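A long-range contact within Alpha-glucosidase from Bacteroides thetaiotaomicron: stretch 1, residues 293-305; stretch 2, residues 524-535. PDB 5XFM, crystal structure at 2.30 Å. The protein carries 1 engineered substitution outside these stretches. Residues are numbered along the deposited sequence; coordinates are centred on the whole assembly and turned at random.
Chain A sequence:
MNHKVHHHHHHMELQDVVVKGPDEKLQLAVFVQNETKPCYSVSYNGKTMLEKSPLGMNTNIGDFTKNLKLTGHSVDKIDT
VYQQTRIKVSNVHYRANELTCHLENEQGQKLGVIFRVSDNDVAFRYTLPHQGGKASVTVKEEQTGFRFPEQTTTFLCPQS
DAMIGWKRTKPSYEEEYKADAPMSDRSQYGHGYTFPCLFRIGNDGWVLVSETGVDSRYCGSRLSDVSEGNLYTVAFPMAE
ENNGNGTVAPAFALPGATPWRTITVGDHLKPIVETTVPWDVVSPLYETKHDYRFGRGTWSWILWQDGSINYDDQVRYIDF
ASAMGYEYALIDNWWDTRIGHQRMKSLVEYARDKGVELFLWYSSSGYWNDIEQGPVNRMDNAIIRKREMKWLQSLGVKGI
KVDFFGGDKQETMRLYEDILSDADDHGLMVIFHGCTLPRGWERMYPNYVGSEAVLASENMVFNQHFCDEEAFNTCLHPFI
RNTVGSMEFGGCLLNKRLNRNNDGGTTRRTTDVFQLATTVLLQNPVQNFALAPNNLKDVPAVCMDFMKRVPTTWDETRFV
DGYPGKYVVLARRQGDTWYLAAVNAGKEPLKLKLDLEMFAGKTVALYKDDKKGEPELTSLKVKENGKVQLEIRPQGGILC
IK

Stretch 1 (293-305) RFGRGTWSWILWQ
Stretch 2, residues 524-535: NPVQNFALAPNN

A strand around Arg296-Thr298 leads into a short helix through Ile302 and Leu303; about 526-528 a weakly bonded strand runs parallel to the first, its axis 4.6 Å away at 24°. The register pairs Arg296 with Gln527 (CA-CA 4.9 Å). Two good bonds fix it: Gln527 N donates to Gly295 O (2.9 Å, 155°), and Gly297 N to Gln527 O (2.7 Å, 154°). Gly295 N reaches Pro525 O only weakly (3.3 Å, 134°). Gly295 lies at phi/psi 157/-136, where a CB would jam against the preceding carbonyl; at Gly297 an ideal CB would fall 2.2 Å from Asn528 OD1, an acceptor without a partner.

Beyond Gly297 the direct ladder gives way to water. Water 3 accepts from Trp299 N (2.6 Å), and water 2 donates to both Trp299 O (2.9 Å) and Leu531 O (2.8 Å). Water 4 accepts from Trp304 NE1 (2.9 Å) and donates to Asn534 OD1 (2.5 Å). Ala532 to Asn535 is a type I turn, closed by Asn535 N to Ala532 O (2.8 Å); Asn535 OD1 accepts from Ala532 N (3.0 Å).

Pro525 CB covers one face of the Phe294 ring (chi1 m), 4.3 Å from Phe294 CG. Ile302 CG2 (chi1 t) meets Ala530 CB at 3.9 Å, Leu303 CD1 (m, t) meets Ala532 CB at 4.1 Å, and Trp304 CZ2 (chi1 m) meets Pro533 CD at 3.7 Å.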

# COMPACT_ATOMS: atom_id res chain seq x y z
N ARG A 293 6.98 -0.25 -19.13
CA ARG A 293 6.01 0.76 -19.52
C ARG A 293 4.74 0.64 -18.69
O ARG A 293 4.11 -0.42 -18.64
CB ARG A 293 5.70 0.64 -21.01
CG ARG A 293 4.73 1.67 -21.56
CD ARG A 293 4.37 1.34 -23.01
NE ARG A 293 3.44 2.31 -23.59
CZ ARG A 293 2.96 2.22 -24.83
NH1 ARG A 293 3.32 1.21 -25.61
NH2 ARG A 293 2.12 3.14 -25.29
N PHE A 294 4.38 1.71 -17.99
CA PHE A 294 3.20 1.68 -17.14
C PHE A 294 2.00 2.28 -17.88
O PHE A 294 2.14 2.82 -18.97
CB PHE A 294 3.46 2.43 -15.83
CG PHE A 294 4.80 2.13 -15.24
CD1 PHE A 294 5.19 0.83 -14.96
CD2 PHE A 294 5.68 3.16 -14.95
CE1 PHE A 294 6.43 0.56 -14.41
CE2 PHE A 294 6.92 2.90 -14.39
CZ PHE A 294 7.29 1.59 -14.13
N GLY A 295 0.82 2.18 -17.27
CA GLY A 295 -0.37 2.76 -17.86
C GLY A 295 -1.69 2.16 -17.44
O GLY A 295 -1.91 1.85 -16.27
N ARG A 296 -2.55 1.94 -18.43
CA ARG A 296 -3.96 1.66 -18.19
C ARG A 296 -4.36 0.35 -18.83
O ARG A 296 -3.87 0.00 -19.91
CB ARG A 296 -4.84 2.78 -18.75
CG ARG A 296 -4.78 4.11 -18.03
CD ARG A 296 -3.59 4.93 -18.49
NE ARG A 296 -3.54 5.06 -19.94
CZ ARG A 296 -4.17 6.00 -20.64
NH1 ARG A 296 -4.91 6.91 -20.02
NH2 ARG A 296 -4.05 6.03 -21.96
N GLY A 297 -5.22 -0.39 -18.15
CA GLY A 297 -5.70 -1.65 -18.67
C GLY A 297 -7.21 -1.75 -18.67
O GLY A 297 -7.89 -1.09 -17.89
N THR A 298 -7.74 -2.55 -19.59
CA THR A 298 -9.14 -2.95 -19.52
C THR A 298 -9.20 -4.33 -18.88
O THR A 298 -8.25 -5.11 -18.95
CB THR A 298 -9.81 -2.96 -20.90
OG1 THR A 298 -9.07 -3.79 -21.79
CG2 THR A 298 -9.87 -1.55 -21.46
N TRP A 299 -10.34 -4.64 -18.27
CA TRP A 299 -10.40 -5.75 -17.35
C TRP A 299 -11.81 -6.31 -17.34
O TRP A 299 -12.71 -5.73 -16.72
CB TRP A 299 -9.98 -5.29 -15.95
CG TRP A 299 -9.94 -6.35 -14.89
CD1 TRP A 299 -9.72 -7.69 -15.08
CD2 TRP A 299 -10.09 -6.16 -13.48
NE1 TRP A 299 -9.73 -8.34 -13.86
CE2 TRP A 299 -9.96 -7.42 -12.87
CE3 TRP A 299 -10.32 -5.04 -12.68
CZ2 TRP A 299 -10.05 -7.60 -11.49
CZ3 TRP A 299 -10.43 -5.21 -11.30
CH2 TRP A 299 -10.29 -6.48 -10.72
N SER A 300 -12.02 -7.41 -18.06
CA SER A 300 -13.36 -7.96 -18.26
C SER A 300 -13.95 -8.57 -16.99
O SER A 300 -15.15 -8.42 -16.72
CB SER A 300 -13.35 -8.99 -19.40
OG SER A 300 -12.83 -10.25 -19.00
N TRP A 301 -13.13 -9.25 -16.20
CA TRP A 301 -13.64 -10.03 -15.07
C TRP A 301 -14.32 -9.19 -13.98
O TRP A 301 -15.19 -9.69 -13.29
CB TRP A 301 -12.52 -10.86 -14.44
CG TRP A 301 -12.99 -11.65 -13.26
CD1 TRP A 301 -13.51 -12.92 -13.26
CD2 TRP A 301 -13.02 -11.22 -11.89
NE1 TRP A 301 -13.85 -13.30 -11.99
CE2 TRP A 301 -13.56 -12.27 -11.13
CE3 TRP A 301 -12.64 -10.04 -11.24
CZ2 TRP A 301 -13.72 -12.18 -9.74
CZ3 TRP A 301 -12.80 -9.95 -9.87
CH2 TRP A 301 -13.34 -11.02 -9.14
N ILE A 302 -13.89 -7.96 -13.75
CA ILE A 302 -14.46 -7.21 -12.63
C ILE A 302 -15.99 -7.05 -12.77
O ILE A 302 -16.73 -7.33 -11.82
CB ILE A 302 -13.77 -5.82 -12.45
CG1 ILE A 302 -14.42 -5.05 -11.31
CG2 ILE A 302 -13.77 -5.00 -13.73
CD1 ILE A 302 -14.38 -5.77 -9.98
N LEU A 303 -16.46 -6.67 -13.95
CA LEU A 303 -17.89 -6.46 -14.16
C LEU A 303 -18.60 -7.60 -14.88
O LEU A 303 -19.80 -7.79 -14.71
CB LEU A 303 -18.11 -5.15 -14.93
CG LEU A 303 -18.03 -3.89 -14.08
CD1 LEU A 303 -18.19 -2.65 -14.94
CD2 LEU A 303 -19.10 -3.93 -13.01
N TRP A 304 -17.86 -8.36 -15.69
CA TRP A 304 -18.46 -9.44 -16.47
C TRP A 304 -18.14 -10.82 -15.89
O TRP A 304 -18.70 -11.83 -16.31
CB TRP A 304 -18.01 -9.35 -17.93
CG TRP A 304 -18.53 -8.13 -18.66
CD1 TRP A 304 -19.15 -7.04 -18.10
CD2 TRP A 304 -18.48 -7.88 -20.07
NE1 TRP A 304 -19.49 -6.13 -19.08
CE2 TRP A 304 -19.08 -6.63 -20.30
CE3 TRP A 304 -17.98 -8.59 -21.16
CZ2 TRP A 304 -19.20 -6.07 -21.57
CZ3 TRP A 304 -18.09 -8.04 -22.42
CH2 TRP A 304 -18.70 -6.80 -22.62
N GLN A 305 -17.23 -10.84 -14.92
CA GLN A 305 -16.90 -12.03 -14.12
C GLN A 305 -16.46 -13.24 -14.94
O GLN A 305 -15.99 -13.10 -16.07
CB GLN A 305 -18.09 -12.39 -13.23
CG GLN A 305 -18.46 -11.29 -12.24
CD GLN A 305 -17.44 -11.14 -11.12
OE1 GLN A 305 -17.10 -12.10 -10.44
NE2 GLN A 305 -16.96 -9.91 -10.92
N ASN A 524 -1.70 3.72 -8.33
CA ASN A 524 -1.04 2.47 -8.73
C ASN A 524 -0.52 2.62 -10.16
O ASN A 524 -1.24 3.12 -11.03
CB ASN A 524 -2.00 1.28 -8.61
CG ASN A 524 -1.27 -0.06 -8.59
OD1 ASN A 524 -1.01 -0.66 -9.64
ND2 ASN A 524 -0.92 -0.53 -7.40
N PRO A 525 0.72 2.17 -10.42
CA PRO A 525 1.41 2.41 -11.69
C PRO A 525 0.69 1.82 -12.91
O PRO A 525 0.60 2.46 -13.96
CB PRO A 525 2.76 1.70 -11.50
CG PRO A 525 2.88 1.47 -10.04
CD PRO A 525 1.51 1.32 -9.52
N VAL A 526 0.18 0.61 -12.76
CA VAL A 526 -0.62 -0.03 -13.79
C VAL A 526 -2.07 -0.12 -13.31
O VAL A 526 -2.39 -0.94 -12.44
CB VAL A 526 -0.09 -1.44 -14.13
CG1 VAL A 526 -1.02 -2.16 -15.09
CG2 VAL A 526 1.32 -1.34 -14.72
N GLN A 527 -2.93 0.73 -13.84
CA GLN A 527 -4.33 0.76 -13.40
C GLN A 527 -5.22 -0.07 -14.31
O GLN A 527 -5.39 0.24 -15.48
CB GLN A 527 -4.86 2.19 -13.35
CG GLN A 527 -4.21 3.12 -12.32
CD GLN A 527 -4.71 2.91 -10.90
OE1 GLN A 527 -5.07 1.81 -10.50
NE2 GLN A 527 -4.74 3.99 -10.13
N ASN A 528 -5.80 -1.12 -13.74
CA ASN A 528 -6.85 -1.87 -14.41
C ASN A 528 -8.20 -1.39 -13.87
O ASN A 528 -8.70 -1.91 -12.88
CB ASN A 528 -6.68 -3.38 -14.20
CG ASN A 528 -5.32 -3.87 -14.67
OD1 ASN A 528 -4.98 -3.80 -15.85
ND2 ASN A 528 -4.53 -4.39 -13.73
N PHE A 529 -8.72 -0.33 -14.49
CA PHE A 529 -9.99 0.27 -14.08
C PHE A 529 -11.17 -0.63 -14.39
O PHE A 529 -11.09 -1.52 -15.25
CB PHE A 529 -10.18 1.63 -14.76
CG PHE A 529 -9.17 2.66 -14.35
CD1 PHE A 529 -8.31 3.21 -15.29
CD2 PHE A 529 -9.07 3.07 -13.03
CE1 PHE A 529 -7.38 4.16 -14.91
CE2 PHE A 529 -8.15 4.01 -12.65
CZ PHE A 529 -7.30 4.56 -13.59
N ALA A 530 -12.27 -0.41 -13.68
CA ALA A 530 -13.45 -1.23 -13.86
C ALA A 530 -14.40 -0.69 -14.93
O ALA A 530 -15.62 -0.71 -14.77
CB ALA A 530 -14.19 -1.36 -12.54
N LEU A 531 -13.84 -0.24 -16.05
CA LEU A 531 -14.66 0.19 -17.17
C LEU A 531 -15.17 -1.01 -17.96
O LEU A 531 -14.67 -2.13 -17.79
CB LEU A 531 -13.87 1.13 -18.09
CG LEU A 531 -13.40 2.45 -17.49
CD1 LEU A 531 -12.65 3.27 -18.51
CD2 LEU A 531 -14.58 3.22 -16.93
N ALA A 532 -16.16 -0.79 -18.81
CA ALA A 532 -16.68 -1.83 -19.70
C ALA A 532 -17.08 -1.20 -21.04
O ALA A 532 -17.37 -0.01 -21.09
CB ALA A 532 -17.84 -2.54 -19.06
N PRO A 533 -17.06 -1.99 -22.13
CA PRO A 533 -17.35 -1.44 -23.46
C PRO A 533 -18.65 -0.64 -23.55
O PRO A 533 -18.69 0.42 -24.20
CB PRO A 533 -17.43 -2.69 -24.34
CG PRO A 533 -16.62 -3.72 -23.63
CD PRO A 533 -16.65 -3.40 -22.17
N ASN A 534 -19.69 -1.13 -22.90
CA ASN A 534 -20.99 -0.44 -22.89
C ASN A 534 -20.91 0.98 -22.34
O ASN A 534 -21.80 1.79 -22.61
CB ASN A 534 -22.00 -1.26 -22.08
CG ASN A 534 -21.53 -1.54 -20.67
OD1 ASN A 534 -20.70 -2.42 -20.46
ND2 ASN A 534 -22.07 -0.82 -19.71
N ASN A 535 -19.85 1.30 -21.59
CA ASN A 535 -19.69 2.64 -21.05
C ASN A 535 -19.48 3.67 -22.15
O ASN A 535 -19.73 4.86 -21.95
CB ASN A 535 -18.52 2.69 -20.06
CG ASN A 535 -18.78 1.87 -18.81
OD1 ASN A 535 -17.85 1.52 -18.09
ND2 ASN A 535 -20.05 1.53 -18.57
O HOH W 1 -10.49 0.11 -18.09
O HOH W 2 -15.33 -4.58 -16.67
O HOH W 3 -11.80 -2.56 -17.78
O HOH W 4 -21.04 -3.78 -18.33